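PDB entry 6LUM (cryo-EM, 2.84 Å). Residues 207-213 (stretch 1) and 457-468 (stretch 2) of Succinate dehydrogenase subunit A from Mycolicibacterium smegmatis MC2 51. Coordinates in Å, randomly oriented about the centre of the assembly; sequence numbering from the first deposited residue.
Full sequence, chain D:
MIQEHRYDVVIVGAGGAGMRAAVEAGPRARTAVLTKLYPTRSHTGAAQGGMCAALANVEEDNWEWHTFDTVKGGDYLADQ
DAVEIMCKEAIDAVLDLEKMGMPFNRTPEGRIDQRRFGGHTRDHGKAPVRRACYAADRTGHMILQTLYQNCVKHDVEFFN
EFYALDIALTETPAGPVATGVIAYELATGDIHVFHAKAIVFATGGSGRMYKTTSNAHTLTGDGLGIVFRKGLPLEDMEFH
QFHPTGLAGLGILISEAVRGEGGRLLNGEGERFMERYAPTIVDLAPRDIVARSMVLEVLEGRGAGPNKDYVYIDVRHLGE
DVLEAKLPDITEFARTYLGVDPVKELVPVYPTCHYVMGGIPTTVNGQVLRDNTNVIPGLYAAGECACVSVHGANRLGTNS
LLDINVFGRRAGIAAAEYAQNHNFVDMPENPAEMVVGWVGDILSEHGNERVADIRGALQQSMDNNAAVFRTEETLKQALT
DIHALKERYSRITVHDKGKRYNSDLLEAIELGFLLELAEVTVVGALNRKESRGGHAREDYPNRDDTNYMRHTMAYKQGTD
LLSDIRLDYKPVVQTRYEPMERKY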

# COMPACT_ATOMS: atom_id res chain seq x y z
N GLY D 207 -11.83 -45.30 -5.23
CA GLY D 207 -11.19 -46.59 -5.16
C GLY D 207 -11.53 -47.31 -3.87
O GLY D 207 -10.97 -48.36 -3.58
N ARG D 208 -12.44 -46.74 -3.10
CA ARG D 208 -12.79 -47.24 -1.79
C ARG D 208 -13.92 -48.24 -1.81
O ARG D 208 -14.51 -48.51 -0.77
CB ARG D 208 -13.14 -46.09 -0.86
CG ARG D 208 -11.96 -45.53 -0.13
CD ARG D 208 -11.49 -46.51 0.91
NE ARG D 208 -10.09 -46.30 1.25
CZ ARG D 208 -9.40 -47.10 2.04
NH1 ARG D 208 -8.13 -46.84 2.30
NH2 ARG D 208 -9.98 -48.16 2.57
N MET D 209 -14.25 -48.78 -2.97
CA MET D 209 -15.12 -49.94 -3.04
C MET D 209 -14.33 -51.23 -3.10
O MET D 209 -14.89 -52.27 -3.44
CB MET D 209 -16.05 -49.84 -4.24
CG MET D 209 -15.34 -49.54 -5.52
SD MET D 209 -16.50 -49.23 -6.83
CE MET D 209 -15.39 -48.82 -8.16
N TYR D 210 -13.05 -51.17 -2.79
CA TYR D 210 -12.17 -52.32 -2.75
C TYR D 210 -11.55 -52.40 -1.37
O TYR D 210 -11.15 -51.38 -0.81
CB TYR D 210 -11.08 -52.21 -3.80
CG TYR D 210 -11.55 -52.47 -5.20
CD1 TYR D 210 -11.78 -53.75 -5.63
CD2 TYR D 210 -11.77 -51.44 -6.08
CE1 TYR D 210 -12.21 -54.00 -6.88
CE2 TYR D 210 -12.20 -51.69 -7.34
CZ TYR D 210 -12.42 -52.97 -7.73
OH TYR D 210 -12.85 -53.23 -9.00
N LYS D 211 -11.48 -53.61 -0.82
CA LYS D 211 -10.91 -53.75 0.51
C LYS D 211 -9.46 -53.31 0.53
O LYS D 211 -9.07 -52.45 1.33
CB LYS D 211 -11.02 -55.20 0.97
CG LYS D 211 -10.82 -55.37 2.46
CD LYS D 211 -10.98 -56.81 2.87
CE LYS D 211 -10.26 -57.71 1.89
NZ LYS D 211 -10.58 -59.14 2.12
N THR D 212 -8.65 -53.87 -0.36
CA THR D 212 -7.24 -53.52 -0.45
C THR D 212 -7.09 -52.45 -1.52
O THR D 212 -7.16 -52.74 -2.72
CB THR D 212 -6.42 -54.76 -0.79
OG1 THR D 212 -6.76 -55.81 0.12
CG2 THR D 212 -4.95 -54.47 -0.64
N THR D 213 -6.89 -51.21 -1.09
CA THR D 213 -6.78 -50.07 -1.98
C THR D 213 -5.75 -49.11 -1.42
O THR D 213 -5.39 -49.16 -0.25
CB THR D 213 -8.11 -49.35 -2.14
OG1 THR D 213 -7.95 -48.25 -3.02
CG2 THR D 213 -8.59 -48.84 -0.83
N ALA D 457 -18.84 -55.75 3.79
CA ALA D 457 -19.29 -56.82 2.90
C ALA D 457 -19.12 -56.42 1.44
O ALA D 457 -18.65 -57.22 0.63
CB ALA D 457 -20.74 -57.17 3.19
N LEU D 458 -19.48 -55.18 1.10
CA LEU D 458 -19.28 -54.71 -0.27
C LEU D 458 -17.82 -54.79 -0.67
O LEU D 458 -17.50 -55.32 -1.74
CB LEU D 458 -19.78 -53.27 -0.41
CG LEU D 458 -19.30 -52.56 -1.68
CD1 LEU D 458 -20.14 -52.96 -2.86
CD2 LEU D 458 -19.31 -51.07 -1.50
N GLN D 459 -16.93 -54.26 0.16
CA GLN D 459 -15.53 -54.19 -0.21
C GLN D 459 -14.91 -55.58 -0.30
O GLN D 459 -14.12 -55.85 -1.21
CB GLN D 459 -14.78 -53.32 0.79
CG GLN D 459 -15.28 -51.91 0.81
CD GLN D 459 -14.50 -51.05 1.75
OE1 GLN D 459 -14.48 -49.83 1.62
NE2 GLN D 459 -13.86 -51.67 2.72
N GLN D 460 -15.26 -56.47 0.62
CA GLN D 460 -14.77 -57.84 0.53
C GLN D 460 -15.25 -58.51 -0.75
O GLN D 460 -14.47 -59.17 -1.45
CB GLN D 460 -15.21 -58.63 1.75
CG GLN D 460 -14.88 -60.09 1.69
CD GLN D 460 -13.40 -60.32 1.56
OE1 GLN D 460 -12.65 -60.21 2.52
NE2 GLN D 460 -12.95 -60.65 0.35
N SER D 461 -16.53 -58.36 -1.08
CA SER D 461 -17.07 -58.99 -2.27
C SER D 461 -16.41 -58.47 -3.53
O SER D 461 -16.07 -59.24 -4.43
CB SER D 461 -18.58 -58.78 -2.32
OG SER D 461 -19.09 -59.06 -3.60
N MET D 462 -16.22 -57.15 -3.62
CA MET D 462 -15.59 -56.58 -4.79
C MET D 462 -14.15 -57.04 -4.92
O MET D 462 -13.75 -57.50 -5.99
CB MET D 462 -15.66 -55.05 -4.74
CG MET D 462 -17.00 -54.49 -5.12
SD MET D 462 -17.31 -54.54 -6.88
CE MET D 462 -16.38 -53.12 -7.42
N ASP D 463 -13.37 -56.97 -3.85
CA ASP D 463 -11.98 -57.39 -3.96
C ASP D 463 -11.85 -58.89 -4.14
O ASP D 463 -10.79 -59.35 -4.57
CB ASP D 463 -11.21 -56.93 -2.73
CG ASP D 463 -9.75 -56.68 -3.03
OD1 ASP D 463 -9.31 -55.52 -2.93
OD2 ASP D 463 -9.04 -57.65 -3.36
N ASN D 464 -12.88 -59.67 -3.84
CA ASN D 464 -12.84 -61.08 -4.19
C ASN D 464 -13.11 -61.30 -5.67
O ASN D 464 -12.37 -62.02 -6.34
CB ASN D 464 -13.85 -61.86 -3.34
CG ASN D 464 -13.21 -62.57 -2.18
OD1 ASN D 464 -12.00 -62.78 -2.16
ND2 ASN D 464 -14.02 -62.95 -1.21
N ASN D 465 -14.18 -60.69 -6.19
CA ASN D 465 -14.69 -61.02 -7.52
C ASN D 465 -14.26 -60.03 -8.60
O ASN D 465 -13.63 -60.43 -9.58
CB ASN D 465 -16.22 -61.10 -7.46
CG ASN D 465 -16.69 -62.11 -6.47
OD1 ASN D 465 -17.74 -61.94 -5.85
ND2 ASN D 465 -15.93 -63.17 -6.29
N ALA D 466 -14.58 -58.75 -8.44
CA ALA D 466 -14.27 -57.76 -9.47
C ALA D 466 -12.90 -57.14 -9.24
O ALA D 466 -12.73 -55.93 -9.12
CB ALA D 466 -15.36 -56.69 -9.50
N ALA D 467 -11.89 -58.00 -9.22
CA ALA D 467 -10.51 -57.58 -8.99
C ALA D 467 -9.65 -58.04 -10.15
O ALA D 467 -10.19 -58.42 -11.19
CB ALA D 467 -9.97 -58.14 -7.67
N VAL D 468 -8.33 -58.01 -9.99
CA VAL D 468 -7.36 -58.13 -11.07
C VAL D 468 -7.79 -59.13 -12.14
O VAL D 468 -7.65 -58.85 -13.34
CB VAL D 468 -5.98 -58.51 -10.51
CG1 VAL D 468 -5.05 -58.89 -11.62
CG2 VAL D 468 -5.41 -57.35 -9.73

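The contact between residues 207-213 and 457-468 of this succinate dehydrogenase subunit is a loop laid against one side of a helix, held by a few hydrogen bonds beside a small apolar patch. It illustrates how a segment without regular secondary structure can dock on a helix by offering its own backbone as well as its side chains.

The backbone share is clearest at T212, whose N donates to D463 OD1 at 3.1 Å with an N-H...acceptor angle of 155°. CA-to-CB of D463 points toward the loop, and its carboxylate accepts this backbone amide. One residue earlier, K211 N reaches Q459 O at 3.5 Å, a weak bond, long and with an angle of 133°. That carbonyl already accepts D463 N within the helix, at 3.0 Å between D463 N and Q459 O, so the loop amide shares an acceptor in use. The backbones come close here: Y210 CA and Q459 CA are 4.6 Å apart.

Side chains add two more links, one to Q460 within the helix and one to A466 in the loop beyond it. CA-to-CB of Y210 points away overall, though Y210 CB still lies 3.9 Å from D463 OD1, and the end of the ring comes nearer; Y210 OH donates to A466 O at 2.7 Å. This carbonyl lies near the ring plane, at the edge, as suits a phenol hydroxyl. K211, more exposed, sends its chain to Q460, where NZ of K211 lies only 2.4 Å from OE1 of Q460, a very short hydrogen bond whose exact length deserves caution at 2.84 Å resolution.

To one side of these polar links sits M462, whose CA-to-CB bond points toward the loop. M462 CE packs 3.9 Å from M209 SD and 4.0 Å from Y210 CZ, while M209 CB lies 4.4 Å from L458 CD2. Sulfur, methyl and aromatic carbon thus fill the buried side of the contact, whose two surfaces together bury 580 Å².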